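P800 reaction center core protein (Heliobacterium modesticaldum, PDB 5V8K) forms the core of a symmetric homodimeric photosynthetic reaction center, holding bacteriochlorophylls in the membrane and an iron-sulfur cluster that probably serves electron transfer. Local coordinates at residues R18-K23 / E104-K110; K198-A202 / H284-R288; L204-Q209 / G278-G282. All coordinates share one frame; numbering follows the deposited sequence.

Contact 1. Residues R18-K23 / E104-K110. With GBF (Bacteriochlorophyll g), chain L.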
loop_
_atom_site.group_PDB
_atom_site.type_symbol
_atom_site.label_atom_id
_atom_site.label_comp_id
_atom_site.label_asym_id
_atom_site.label_seq_id
_atom_site.Cartn_x
_atom_site.Cartn_y
_atom_site.Cartn_z
ATOM N N ARG A 18 7.015 -22.036 -38.039
ATOM C CA ARG A 18 8.231 -21.318 -38.409
ATOM C C ARG A 18 7.889 -19.999 -39.091
ATOM O O ARG A 18 8.374 -18.934 -38.704
ATOM C CB ARG A 18 9.088 -22.157 -39.346
ATOM C CG ARG A 18 9.331 -23.583 -38.902
ATOM C CD ARG A 18 10.500 -23.605 -38.016
ATOM N NE ARG A 18 11.675 -24.104 -38.720
ATOM C CZ ARG A 18 12.157 -25.327 -38.599
ATOM N NH1 ARG A 18 13.250 -25.658 -39.262
ATOM N NH2 ARG A 18 11.558 -26.211 -37.821
ATOM N N GLY A 19 7.047 -20.058 -40.119
ATOM C CA GLY A 19 6.746 -18.853 -40.869
ATOM C C GLY A 19 6.110 -17.781 -40.014
ATOM O O GLY A 19 6.481 -16.610 -40.101
ATOM N N ALA A 20 5.138 -18.165 -39.183
ATOM C CA ALA A 20 4.455 -17.194 -38.333
ATOM C C ALA A 20 5.404 -16.550 -37.334
ATOM O O ALA A 20 5.228 -15.377 -36.973
ATOM C CB ALA A 20 3.304 -17.872 -37.593
ATOM N N VAL A 21 6.394 -17.304 -36.849
ATOM C CA VAL A 21 7.362 -16.736 -35.922
ATOM C C VAL A 21 8.189 -15.672 -36.622
ATOM O O VAL A 21 8.369 -14.557 -36.112
ATOM C CB VAL A 21 8.244 -17.842 -35.312
ATOM C CG1 VAL A 21 9.388 -17.228 -34.515
ATOM C CG2 VAL A 21 7.415 -18.694 -34.369
ATOM N N LEU A 22 8.678 -15.992 -37.819
ATOM C CA LEU A 22 9.430 -15.012 -38.596
ATOM C C LEU A 22 8.602 -13.767 -38.852
ATOM O O LEU A 22 9.108 -12.647 -38.746
ATOM C CB LEU A 22 9.898 -15.615 -39.923
ATOM C CG LEU A 22 10.924 -14.723 -40.631
ATOM C CD1 LEU A 22 12.274 -14.695 -39.880
ATOM C CD2 LEU A 22 11.112 -15.179 -42.048
ATOM N N LYS A 23 7.324 -13.933 -39.179
ATOM C CA LYS A 23 6.470 -12.773 -39.408
ATOM C C LYS A 23 6.328 -11.942 -38.144
ATOM O O LYS A 23 6.319 -10.711 -38.200
ATOM C CB LYS A 23 5.105 -13.214 -39.905
ATOM C CG LYS A 23 5.153 -13.863 -41.293
ATOM C CD LYS A 23 5.406 -12.871 -42.403
ATOM C CE LYS A 23 5.658 -13.628 -43.692
ATOM N NZ LYS A 23 6.081 -12.707 -44.752
ATOM N N GLU A 104 9.309 -18.219 -48.637
ATOM C CA GLU A 104 10.030 -17.944 -47.401
ATOM C C GLU A 104 9.813 -19.065 -46.390
ATOM O O GLU A 104 10.769 -19.534 -45.758
ATOM C CB GLU A 104 9.595 -16.576 -46.869
ATOM C CG GLU A 104 10.088 -16.165 -45.503
ATOM C CD GLU A 104 9.538 -14.799 -45.130
ATOM O OE1 GLU A 104 10.147 -13.775 -45.499
ATOM O OE2 GLU A 104 8.466 -14.738 -44.506
ATOM N N GLU A 105 8.576 -19.547 -46.255
ATOM C CA GLU A 105 8.326 -20.631 -45.311
ATOM C C GLU A 105 9.064 -21.896 -45.717
ATOM O O GLU A 105 9.722 -22.532 -44.886
ATOM C CB GLU A 105 6.832 -20.908 -45.194
ATOM C CG GLU A 105 6.025 -19.695 -44.824
ATOM C CD GLU A 105 4.616 -20.053 -44.425
ATOM O OE1 GLU A 105 4.467 -21.005 -43.629
ATOM O OE2 GLU A 105 3.662 -19.393 -44.906
ATOM N N LYS A 106 8.958 -22.285 -46.991
ATOM C CA LYS A 106 9.611 -23.510 -47.435
ATOM C C LYS A 106 11.086 -23.482 -47.074
ATOM O O LYS A 106 11.636 -24.463 -46.569
ATOM C CB LYS A 106 9.421 -23.705 -48.950
ATOM N N PHE A 107 11.731 -22.346 -47.278
ATOM C CA PHE A 107 13.142 -22.230 -46.936
ATOM C C PHE A 107 13.374 -22.336 -45.427
ATOM O O PHE A 107 14.360 -22.942 -44.989
ATOM C CB PHE A 107 13.673 -20.913 -47.490
ATOM C CG PHE A 107 15.071 -20.610 -47.078
ATOM C CD1 PHE A 107 16.144 -21.186 -47.739
ATOM C CD2 PHE A 107 15.314 -19.752 -46.027
ATOM C CE1 PHE A 107 17.433 -20.902 -47.356
ATOM C CE2 PHE A 107 16.599 -19.470 -45.636
ATOM C CZ PHE A 107 17.663 -20.043 -46.297
ATOM N N LEU A 108 12.480 -21.756 -44.613
ATOM C CA LEU A 108 12.656 -21.790 -43.159
ATOM C C LEU A 108 12.651 -23.214 -42.614
ATOM O O LEU A 108 13.239 -23.481 -41.557
ATOM C CB LEU A 108 11.553 -20.991 -42.470
ATOM C CG LEU A 108 11.523 -19.500 -42.774
ATOM C CD1 LEU A 108 10.235 -18.919 -42.226
ATOM C CD2 LEU A 108 12.736 -18.806 -42.187
ATOM N N GLU A 109 11.965 -24.131 -43.292
ATOM C CA GLU A 109 11.964 -25.512 -42.833
ATOM C C GLU A 109 13.371 -26.094 -42.831
ATOM O O GLU A 109 13.628 -27.070 -42.123
ATOM C CB GLU A 109 11.008 -26.347 -43.705
ATOM C CG GLU A 109 9.529 -26.014 -43.449
ATOM C CD GLU A 109 8.565 -26.718 -44.395
ATOM O OE1 GLU A 109 7.338 -26.638 -44.146
ATOM O OE2 GLU A 109 9.020 -27.343 -45.380
ATOM N N LYS A 110 14.296 -25.477 -43.558
ATOM C CA LYS A 110 15.667 -25.939 -43.680
ATOM C C LYS A 110 16.616 -25.214 -42.738
ATOM O O LYS A 110 17.795 -25.569 -42.674
ATOM C CB LYS A 110 16.153 -25.755 -45.128
ATOM C CG LYS A 110 15.252 -26.373 -46.203
ATOM C CD LYS A 110 15.329 -25.586 -47.515
ATOM C CE LYS A 110 16.750 -25.526 -48.087
ATOM N NZ LYS A 110 16.817 -24.804 -49.409
HETATM MG MG GBF L . 12.141 -12.787 -46.332
HETATM C CHA GBF L . 11.117 -13.593 -49.595
HETATM C CHB GBF L . 10.865 -9.757 -46.761
HETATM C CHC GBF L . 13.825 -11.989 -43.450
HETATM C CHD GBF L . 13.742 -16.000 -46.333
HETATM N NA GBF L . 11.193 -11.872 -47.805
HETATM C C1A GBF L . 10.785 -12.257 -49.019
HETATM C C2A GBF L . 9.710 -11.455 -49.693
HETATM C C3A GBF L . 10.023 -10.128 -49.011
HETATM C C4A GBF L . 10.720 -10.622 -47.766
HETATM C CMA GBF L . 10.976 -9.255 -49.821
HETATM C CAA GBF L . 8.245 -11.833 -49.497
HETATM C CBA GBF L . 7.413 -11.100 -50.546
HETATM C CGA GBF L . 5.941 -11.211 -50.250
HETATM O O1A GBF L . 5.185 -10.474 -50.858
HETATM O O2A GBF L . 5.406 -12.481 -49.801
HETATM N NB GBF L . 12.218 -11.109 -45.191
HETATM C C1B GBF L . 11.689 -9.935 -45.537
HETATM C C2B GBF L . 11.981 -9.019 -44.547
HETATM C C3B GBF L . 12.816 -9.651 -43.621
HETATM C C4B GBF L . 12.990 -10.952 -44.109
HETATM C CMB GBF L . 11.455 -7.619 -44.520
HETATM C CAB GBF L . 13.395 -9.081 -42.378
HETATM C CBB GBF L . 13.309 -7.841 -41.916
HETATM N NC GBF L . 13.525 -13.764 -45.206
HETATM C C1C GBF L . 14.025 -13.340 -44.042
HETATM C C2C GBF L . 14.865 -14.165 -43.129
HETATM C C3C GBF L . 14.720 -15.278 -44.096
HETATM C C4C GBF L . 13.980 -15.030 -45.239
HETATM C CMC GBF L . 16.273 -13.568 -43.040
HETATM C CAC GBF L . 15.333 -16.611 -43.887
HETATM C CBC GBF L . 16.124 -16.944 -42.644
HETATM N ND GBF L . 12.446 -14.396 -47.535
HETATM C C1D GBF L . 12.990 -15.602 -47.538
HETATM C C2D GBF L . 12.878 -16.603 -48.819
HETATM C C3D GBF L . 12.135 -15.643 -49.475
HETATM C C4D GBF L . 11.881 -14.422 -48.793
HETATM C CMD GBF L . 13.323 -17.977 -49.190
HETATM C CAD GBF L . 11.324 -15.636 -50.716
HETATM O OBD GBF L . 11.358 -16.293 -51.807
HETATM C CBD GBF L . 10.628 -14.331 -50.792
HETATM C CGD GBF L . 11.041 -13.596 -52.021
HETATM O O1D GBF L . 12.200 -13.243 -52.138
HETATM O O2D GBF L . 10.109 -13.295 -53.094
HETATM C CED GBF L . 8.749 -13.712 -53.010
HETATM O O HOH W 1 5.846 -22.262 -41.762
HETATM O O HOH W 2 7.010 -16.673 -43.233
#
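The guanidinium of Arg18 turns one edge to the carbonyl oxygen of Leu108, with NE and NH1 converging on that single acceptor. The grip is side-on: NH1 reaches Leu108 O at 3.2 Å on a lone pair in the carbonyl plane, while NE stands above that plane. Bends at chi2 and chi3 of Arg18 fold the group back onto the backbone oxygen of Leu108. The CAC-CBC substituent of a bacteriochlorophyll g lies at the edge of the Phe107 ring. The carboxylate of Glu104 divides its oxygens, OE1 binding the magnesium of the same pigment at 2.4 Å and OE2 forming a salt bridge with Lys23 NZ at 3.1 Å. As a hydrogen bond this last is weak; the firmer partner of Lys23 NZ is Ser101 OG, with Phe96 O beside it. Between these polar ends Leu108 CD1 packs on Gly19 CA at 3.7 Å and on Leu22 CD2. Two waters tie the bare backbone of Gly19 to the acids: one joins Gly19 N to Glu105 OE1, the other Gly19 O to Glu104 OE2. Glu104 OE2 is thus approached by an ammonium and a water while OE1 holds the metal, a setting that would probably keep the carboxylate ionised as an axial ligand.

Contact 2. Residues K198-A202 / H284-R288. With GBF (Bacteriochlorophyll g), chain F.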
loop_
_atom_site.group_PDB
_atom_site.type_symbol
_atom_site.label_atom_id
_atom_site.label_comp_id
_atom_site.label_asym_id
_atom_site.label_seq_id
_atom_site.Cartn_x
_atom_site.Cartn_y
_atom_site.Cartn_z
ATOM N N LYS A 198 17.165 -28.470 -29.913
ATOM C CA LYS A 198 15.924 -29.205 -29.680
ATOM C C LYS A 198 14.754 -28.278 -29.381
ATOM O O LYS A 198 13.630 -28.542 -29.825
ATOM C CB LYS A 198 16.080 -30.191 -28.512
ATOM C CG LYS A 198 16.861 -31.473 -28.801
ATOM C CD LYS A 198 17.146 -32.252 -27.495
ATOM C CE LYS A 198 17.840 -33.597 -27.752
ATOM N NZ LYS A 198 18.800 -33.983 -26.671
ATOM N N ASP A 199 14.975 -27.210 -28.612
ATOM C CA ASP A 199 13.868 -26.504 -27.978
ATOM C C ASP A 199 14.058 -24.996 -28.077
ATOM O O ASP A 199 15.017 -24.444 -27.521
ATOM C CB ASP A 199 13.719 -26.941 -26.511
ATOM C CG ASP A 199 12.285 -26.806 -26.000
ATOM O OD1 ASP A 199 11.782 -25.658 -25.937
ATOM O OD2 ASP A 199 11.664 -27.848 -25.667
ATOM N N TRP A 200 13.115 -24.342 -28.765
ATOM C CA TRP A 200 13.108 -22.886 -28.890
ATOM C C TRP A 200 13.011 -22.199 -27.527
ATOM O O TRP A 200 13.529 -21.094 -27.349
ATOM C CB TRP A 200 11.945 -22.446 -29.794
ATOM C CG TRP A 200 10.613 -22.872 -29.286
ATOM C CD1 TRP A 200 9.918 -23.986 -29.645
ATOM C CD2 TRP A 200 9.811 -22.203 -28.307
ATOM N NE1 TRP A 200 8.737 -24.057 -28.951
ATOM C CE2 TRP A 200 8.652 -22.982 -28.112
ATOM C CE3 TRP A 200 9.965 -21.031 -27.565
ATOM C CZ2 TRP A 200 7.650 -22.621 -27.223
ATOM C CZ3 TRP A 200 8.963 -20.671 -26.659
ATOM C CH2 TRP A 200 7.828 -21.466 -26.491
ATOM N N GLU A 201 12.340 -22.809 -26.557
ATOM C CA GLU A 201 12.227 -22.120 -25.281
ATOM C C GLU A 201 13.561 -22.108 -24.538
ATOM O O GLU A 201 13.835 -21.173 -23.786
ATOM C CB GLU A 201 11.114 -22.729 -24.424
ATOM C CG GLU A 201 10.690 -21.812 -23.273
ATOM C CD GLU A 201 9.413 -22.212 -22.553
ATOM O OE1 GLU A 201 9.038 -23.411 -22.587
ATOM O OE2 GLU A 201 8.789 -21.315 -21.920
ATOM N N ALA A 202 14.432 -23.090 -24.765
ATOM C CA ALA A 202 15.730 -23.042 -24.101
ATOM C C ALA A 202 16.569 -21.903 -24.657
ATOM O O ALA A 202 17.162 -21.133 -23.893
ATOM C CB ALA A 202 16.471 -24.372 -24.229
ATOM N N HIS A 284 10.262 -23.135 -17.161
ATOM C CA HIS A 284 9.137 -23.740 -17.859
ATOM C C HIS A 284 9.616 -24.801 -18.841
ATOM O O HIS A 284 8.983 -25.852 -18.993
ATOM C CB HIS A 284 8.318 -22.671 -18.588
ATOM C CG HIS A 284 7.134 -23.233 -19.283
ATOM N ND1 HIS A 284 7.067 -23.343 -20.653
ATOM C CD2 HIS A 284 6.000 -23.788 -18.800
ATOM C CE1 HIS A 284 5.928 -23.925 -20.987
ATOM N NE2 HIS A 284 5.267 -24.215 -19.883
ATOM N N PHE A 285 10.728 -24.545 -19.522
ATOM C CA PHE A 285 11.320 -25.571 -20.375
ATOM C C PHE A 285 11.696 -26.807 -19.558
ATOM O O PHE A 285 11.378 -27.945 -19.941
ATOM C CB PHE A 285 12.530 -24.986 -21.120
ATOM C CG PHE A 285 13.533 -26.028 -21.591
ATOM C CD1 PHE A 285 13.310 -26.786 -22.735
ATOM C CD2 PHE A 285 14.716 -26.214 -20.894
ATOM C CE1 PHE A 285 14.264 -27.751 -23.146
ATOM C CE2 PHE A 285 15.658 -27.147 -21.298
ATOM C CZ PHE A 285 15.433 -27.922 -22.415
ATOM N N MET A 286 12.347 -26.605 -18.407
ATOM C CA MET A 286 12.711 -27.751 -17.577
ATOM C C MET A 286 11.482 -28.519 -17.134
ATOM O O MET A 286 11.482 -29.752 -17.111
ATOM C CB MET A 286 13.500 -27.299 -16.352
ATOM C CG MET A 286 14.836 -26.733 -16.694
ATOM S SD MET A 286 15.334 -25.646 -15.367
ATOM C CE MET A 286 17.037 -26.005 -15.332
ATOM N N LEU A 287 10.426 -27.802 -16.772
ATOM C CA LEU A 287 9.223 -28.459 -16.299
ATOM C C LEU A 287 8.595 -29.296 -17.399
ATOM O O LEU A 287 8.088 -30.397 -17.133
ATOM C CB LEU A 287 8.252 -27.407 -15.773
ATOM C CG LEU A 287 7.020 -27.922 -15.064
ATOM C CD1 LEU A 287 7.432 -28.708 -13.785
ATOM C CD2 LEU A 287 6.085 -26.761 -14.693
ATOM N N ARG A 288 8.645 -28.819 -18.652
ATOM C CA ARG A 288 8.153 -29.633 -19.763
ATOM C C ARG A 288 9.023 -30.863 -19.961
ATOM O O ARG A 288 8.511 -31.944 -20.280
ATOM C CB ARG A 288 8.071 -28.809 -21.046
ATOM C CG ARG A 288 6.947 -27.778 -20.989
ATOM C CD ARG A 288 6.672 -27.128 -22.336
ATOM N NE ARG A 288 7.756 -26.235 -22.781
ATOM C CZ ARG A 288 8.645 -26.521 -23.735
ATOM N NH1 ARG A 288 8.602 -27.674 -24.376
ATOM N NH2 ARG A 288 9.579 -25.645 -24.057
HETATM MG MG GBF F . 10.514 -14.389 -30.891
HETATM C CHA GBF F . 13.809 -13.729 -29.797
HETATM C CHB GBF F . 10.035 -11.138 -31.134
HETATM C CHC GBF F . 7.172 -15.197 -30.725
HETATM C CHD GBF F . 11.267 -17.825 -30.448
HETATM N NA GBF F . 11.666 -12.777 -30.597
HETATM C C1A GBF F . 12.906 -12.568 -30.110
HETATM C C2A GBF F . 13.553 -11.216 -30.406
HETATM C C3A GBF F . 12.311 -10.410 -30.794
HETATM C C4A GBF F . 11.280 -11.514 -30.835
HETATM C CMA GBF F . 11.968 -9.327 -29.765
HETATM C CAA GBF F . 14.646 -11.068 -31.469
HETATM C CBA GBF F . 14.223 -11.620 -32.831
HETATM C CGA GBF F . 15.424 -12.174 -33.571
HETATM O O1A GBF F . 16.066 -11.480 -34.354
HETATM O O2A GBF F . 15.602 -13.605 -33.598
HETATM N NB GBF F . 8.820 -13.294 -30.899
HETATM C C1B GBF F . 8.811 -11.961 -31.087
HETATM C C2B GBF F . 7.516 -11.524 -31.088
HETATM C C3B GBF F . 6.733 -12.647 -30.954
HETATM C C4B GBF F . 7.577 -13.771 -30.883
HETATM C CMB GBF F . 7.037 -10.096 -31.239
HETATM C CAB GBF F . 5.281 -12.468 -30.926
HETATM C CBB GBF F . 4.375 -13.305 -30.505
HETATM N NC GBF F . 9.469 -16.123 -30.579
HETATM C C1C GBF F . 8.154 -16.291 -30.662
HETATM C C2C GBF F . 7.448 -17.595 -30.666
HETATM C C3C GBF F . 8.764 -18.245 -30.648
HETATM C C4C GBF F . 9.869 -17.399 -30.570
HETATM C CMC GBF F . 6.700 -17.781 -29.339
HETATM C CAC GBF F . 8.940 -19.722 -30.690
HETATM C CBC GBF F . 7.780 -20.691 -30.784
HETATM N ND GBF F . 12.039 -15.567 -30.279
HETATM C C1D GBF F . 12.338 -16.858 -30.166
HETATM C C2D GBF F . 13.817 -17.351 -29.706
HETATM C C3D GBF F . 14.210 -16.014 -29.623
HETATM C C4D GBF F . 13.252 -15.000 -29.929
HETATM C CMD GBF F . 14.501 -18.673 -29.463
HETATM C CAD GBF F . 15.423 -15.299 -29.170
HETATM O OBD GBF F . 16.615 -15.659 -28.891
HETATM C CBD GBF F . 15.258 -13.862 -29.521
HETATM C CGD GBF F . 15.677 -12.981 -28.380
HETATM O O1D GBF F . 16.707 -12.354 -28.356
HETATM O O2D GBF F . 14.841 -12.871 -27.232
HETATM C CED GBF F . 15.363 -12.253 -26.065
HETATM C C1 GBF F . 16.718 -14.204 -34.270
HETATM C C2 GBF F . 16.312 -15.600 -34.622
HETATM C C3 GBF F . 16.086 -16.530 -33.697
HETATM C C4 GBF F . 16.286 -16.240 -32.227
HETATM C C5 GBF F . 15.652 -17.914 -34.138
#
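Charge pairing dominates where Arg288 reaches between Asp199 and Glu201, a compact example of one guanidinium serving two acids. NE and NH2 of Arg288 both bind Glu201 OE1, side-on and in the guanidinium plane, with NH2 the shorter at 2.7 Å; the two flat groups lie only 15° apart. NH2 also meets Asp199 OD1 at 2.9 Å on its syn side, and weaker bonds run from NH1 and NH2 of Arg288 to Asp199 OD2. The bend of Arg288 at chi3 (-69°) swings the group across to the start of helix 200-224.

Among the other hydrogen bonds, His284 ND1 gives its hydrogen to Glu201 OE1 at 2.8 Å, on the syn lone pair, so three nitrogens grip this one oxygen; a weak second bond runs from His284 ND1 to Glu201 OE2. Asp199 OD1 spends its anti lone pair on Glu201 N at 3.0 Å, a capping bond from Asp199, which stands at the N-cap position. Trp200 NE1 bonds Gln5.

Ring contacts flank the network. Ala202 CB sits over the centre of the Phe285 ring, a CH-pi contact at 4.0 Å from the centroid, while the carboxylate of Asp199 lies at that ring's edge. The Trp200 indole has bacteriochlorophyll CBC over one face and Glu201 CB on the other.

The whole is a salt-bridge network built on an Asp N-cap, joining the start of one predicted transmembrane helix to the late turns of another beside bound bacteriochlorophyll g.

Contact 3. Residues L204-Q209 / G278-G282. With GBF (Bacteriochlorophyll g), chain T.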
loop_
_atom_site.group_PDB
_atom_site.type_symbol
_atom_site.label_atom_id
_atom_site.label_comp_id
_atom_site.label_asym_id
_atom_site.label_seq_id
_atom_site.Cartn_x
_atom_site.Cartn_y
_atom_site.Cartn_z
ATOM N N LEU A 204 15.428 -19.229 -26.172
ATOM C CA LEU A 204 14.789 -17.986 -25.789
ATOM C C LEU A 204 15.159 -17.606 -24.367
ATOM O O LEU A 204 15.485 -16.439 -24.096
ATOM C CB LEU A 204 13.281 -18.129 -25.938
ATOM C CG LEU A 204 12.493 -16.969 -25.320
ATOM C CD1 LEU A 204 12.825 -15.675 -26.029
ATOM C CD2 LEU A 204 11.021 -17.238 -25.397
ATOM N N SER A 205 15.135 -18.586 -23.451
ATOM C CA SER A 205 15.468 -18.328 -22.059
ATOM C C SER A 205 16.867 -17.753 -21.933
ATOM O O SER A 205 17.087 -16.759 -21.234
ATOM C CB SER A 205 15.346 -19.622 -21.250
ATOM O OG SER A 205 15.876 -19.442 -19.936
ATOM N N VAL A 206 17.832 -18.387 -22.590
ATOM C CA VAL A 206 19.213 -17.952 -22.488
ATOM C C VAL A 206 19.381 -16.548 -23.057
ATOM O O VAL A 206 20.094 -15.709 -22.480
ATOM C CB VAL A 206 20.118 -18.981 -23.179
ATOM C CG1 VAL A 206 21.510 -18.471 -23.346
ATOM C CG2 VAL A 206 20.149 -20.208 -22.349
ATOM N N SER A 207 18.709 -16.250 -24.179
ATOM C CA SER A 207 18.791 -14.903 -24.739
ATOM C C SER A 207 18.317 -13.858 -23.730
ATOM O O SER A 207 18.955 -12.807 -23.558
ATOM C CB SER A 207 17.977 -14.788 -26.026
ATOM O OG SER A 207 18.569 -15.537 -27.085
ATOM N N CYS A 208 17.180 -14.121 -23.073
ATOM C CA CYS A 208 16.669 -13.184 -22.083
ATOM C C CYS A 208 17.638 -13.018 -20.927
ATOM O O CYS A 208 17.886 -11.901 -20.472
ATOM C CB CYS A 208 15.305 -13.630 -21.554
ATOM S SG CYS A 208 13.998 -13.563 -22.770
ATOM N N GLN A 209 18.166 -14.126 -20.414
ATOM C CA GLN A 209 19.023 -14.055 -19.240
ATOM C C GLN A 209 20.311 -13.298 -19.543
ATOM O O GLN A 209 20.745 -12.456 -18.756
ATOM C CB GLN A 209 19.334 -15.463 -18.739
ATOM C CG GLN A 209 18.109 -16.287 -18.361
ATOM C CD GLN A 209 18.506 -17.558 -17.754
ATOM O OE1 GLN A 209 19.217 -17.545 -16.779
ATOM N NE2 GLN A 209 18.089 -18.690 -18.327
ATOM N N GLY A 278 13.233 -14.364 -18.214
ATOM C CA GLY A 278 14.088 -15.369 -18.822
ATOM C C GLY A 278 14.195 -16.619 -17.975
ATOM O O GLY A 278 14.138 -17.746 -18.488
ATOM N N VAL A 279 14.367 -16.443 -16.665
ATOM C CA VAL A 279 14.424 -17.590 -15.764
ATOM C C VAL A 279 13.092 -18.334 -15.767
ATOM O O VAL A 279 13.060 -19.570 -15.718
ATOM C CB VAL A 279 14.842 -17.128 -14.353
ATOM C CG1 VAL A 279 14.704 -18.256 -13.319
ATOM C CG2 VAL A 279 16.292 -16.651 -14.406
ATOM N N PHE A 280 11.974 -17.605 -15.839
ATOM C CA PHE A 280 10.680 -18.273 -15.944
ATOM C C PHE A 280 10.627 -19.189 -17.170
ATOM O O PHE A 280 10.145 -20.322 -17.083
ATOM C CB PHE A 280 9.548 -17.246 -15.994
ATOM C CG PHE A 280 8.289 -17.799 -16.615
ATOM C CD1 PHE A 280 7.417 -18.583 -15.878
ATOM C CD2 PHE A 280 8.020 -17.576 -17.948
ATOM C CE1 PHE A 280 6.281 -19.120 -16.464
ATOM C CE2 PHE A 280 6.894 -18.107 -18.539
ATOM C CZ PHE A 280 6.022 -18.885 -17.799
ATOM N N HIS A 281 11.118 -18.720 -18.325
ATOM C CA HIS A 281 11.118 -19.567 -19.519
ATOM C C HIS A 281 12.036 -20.778 -19.381
ATOM O O HIS A 281 11.720 -21.856 -19.888
ATOM C CB HIS A 281 11.516 -18.758 -20.740
ATOM C CG HIS A 281 10.382 -17.987 -21.307
ATOM N ND1 HIS A 281 9.259 -18.603 -21.808
ATOM C CD2 HIS A 281 10.167 -16.657 -21.407
ATOM C CE1 HIS A 281 8.397 -17.685 -22.194
ATOM N NE2 HIS A 281 8.929 -16.494 -21.965
ATOM N N GLY A 282 13.209 -20.609 -18.783
ATOM C CA GLY A 282 14.086 -21.748 -18.628
ATOM C C GLY A 282 13.461 -22.781 -17.711
ATOM O O GLY A 282 13.459 -23.974 -18.005
HETATM MG MG GBF T . 20.639 -18.794 -15.596
HETATM C CHA GBF T . 20.342 -21.736 -17.484
HETATM C CHB GBF T . 18.286 -19.929 -13.570
HETATM C CHC GBF T . 21.542 -16.150 -13.639
HETATM C CHD GBF T . 23.257 -17.830 -17.914
HETATM N NA GBF T . 19.563 -20.451 -15.527
HETATM C C1A GBF T . 19.513 -21.569 -16.255
HETATM C C2A GBF T . 18.735 -22.740 -15.770
HETATM C C3A GBF T . 17.774 -21.920 -14.901
HETATM C C4A GBF T . 18.591 -20.690 -14.655
HETATM C CMA GBF T . 16.468 -21.554 -15.597
HETATM C CAA GBF T . 19.619 -23.792 -15.058
HETATM C CBA GBF T . 20.208 -23.318 -13.730
HETATM C CGA GBF T . 20.968 -24.464 -13.097
HETATM O O1A GBF T . 20.442 -25.567 -12.992
HETATM O O2A GBF T . 21.982 -24.081 -12.131
HETATM N NB GBF T . 20.101 -18.217 -13.711
HETATM C C1B GBF T . 18.999 -18.706 -13.094
HETATM C C2B GBF T . 18.821 -18.006 -11.924
HETATM C C3B GBF T . 19.738 -16.969 -11.938
HETATM C C4B GBF T . 20.455 -17.057 -13.155
HETATM C CMB GBF T . 17.816 -18.331 -10.840
HETATM C CAB GBF T . 19.825 -16.052 -10.793
HETATM C CBB GBF T . 20.797 -15.224 -10.483
HETATM N NC GBF T . 22.086 -17.354 -15.763
HETATM C C1C GBF T . 22.281 -16.349 -14.914
HETATM C C2C GBF T . 23.231 -15.223 -15.129
HETATM C C3C GBF T . 23.678 -15.878 -16.349
HETATM C C4C GBF T . 23.003 -17.039 -16.706
HETATM C CMC GBF T . 22.426 -13.942 -15.468
HETATM C CAC GBF T . 24.744 -15.274 -17.172
HETATM C CBC GBF T . 25.439 -14.012 -16.724
HETATM N ND GBF T . 21.628 -19.478 -17.218
HETATM C C1D GBF T . 22.550 -19.106 -18.103
HETATM C C2D GBF T . 22.903 -20.033 -19.389
HETATM C C3D GBF T . 21.971 -20.983 -18.958
HETATM C C4D GBF T . 21.236 -20.698 -17.766
HETATM C CMD GBF T . 23.843 -19.951 -20.535
HETATM C CAD GBF T . 21.583 -22.346 -19.382
HETATM O OBD GBF T . 21.784 -23.000 -20.459
HETATM C CBD GBF T . 20.433 -22.796 -18.516
HETATM C CGD GBF T . 19.112 -22.869 -19.226
HETATM O O1D GBF T . 18.347 -21.922 -19.300
HETATM O O2D GBF T . 18.690 -24.071 -19.878
HETATM C CED GBF T . 18.118 -23.890 -21.174
HETATM C C1 GBF T . 22.468 -24.944 -11.107
HETATM C C2 GBF T . 22.912 -24.039 -9.986
HETATM C C3 GBF T . 24.081 -23.380 -10.015
HETATM C C4 GBF T . 25.030 -23.525 -11.168
HETATM C C5 GBF T . 24.453 -22.470 -8.866
#
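Gly278 O accepts two hydrogen bonds, one across the interface from Ser205 OG at 2.8 Å and one along its own helix from Gly282 N at 3.0 Å. The hydroxyl stands above the carbonyl plane, 42° out of it, where chi1 of Ser205 (171°, OG trans to the backbone nitrogen) places it. This buried bond marks the tightest backbone approach of the pair, with Ser205 CA and Gly278 CA 4.6 Å apart. Lacking a side chain, Gly278 lets Cys208 CB press on its CA at 3.5 Å, closer than usual for carbons. Gly282 likewise leaves room for the Ser205 hydroxyl.

The imidazole of His281 is sandwiched, with Leu204 CD2 over the centre of one face in a CH-pi contact and Phe280 CD2 over the other. Its ND1 bonds Glu201, and its NE2 ligates the magnesium of another bacteriochlorophyll. On the flank, Gln209 ligates the magnesium of a different bacteriochlorophyll, and Val279 CG2 packs against that macrocycle.

The axes of segments 204-209 and 278-282 approach to 7.7 Å at 159°. Here a GxxxG pattern, Gly278 to Gly282, lets two antiparallel predicted transmembrane helices pack closely and carry magnesium ligands for two bacteriochlorophylls, consistent with the photosystem I-type family.

Contacts 2 and 3 are successive levels of one interface between helix 200-224 and helix 258-291, their centres 10 Å apart, with contact 3 nested inside the loop that contact 2 closes. They join directly through Glu201 OE2 and His281 ND1, 2.8 Å apart, so the acid of the salt-bridge network is probably also the second-shell partner that orients a magnesium-binding histidine. Contact 1 closes earlier in the chain, and its centre stands 20 Å from contact 2 and 23 Å from contact 3 without touching either. Contacts 1 and 3 nevertheless share a theme: each flanks a different bacteriochlorophyll g and supplies a non-histidine side chain, Glu104 or Gln209, to its magnesium.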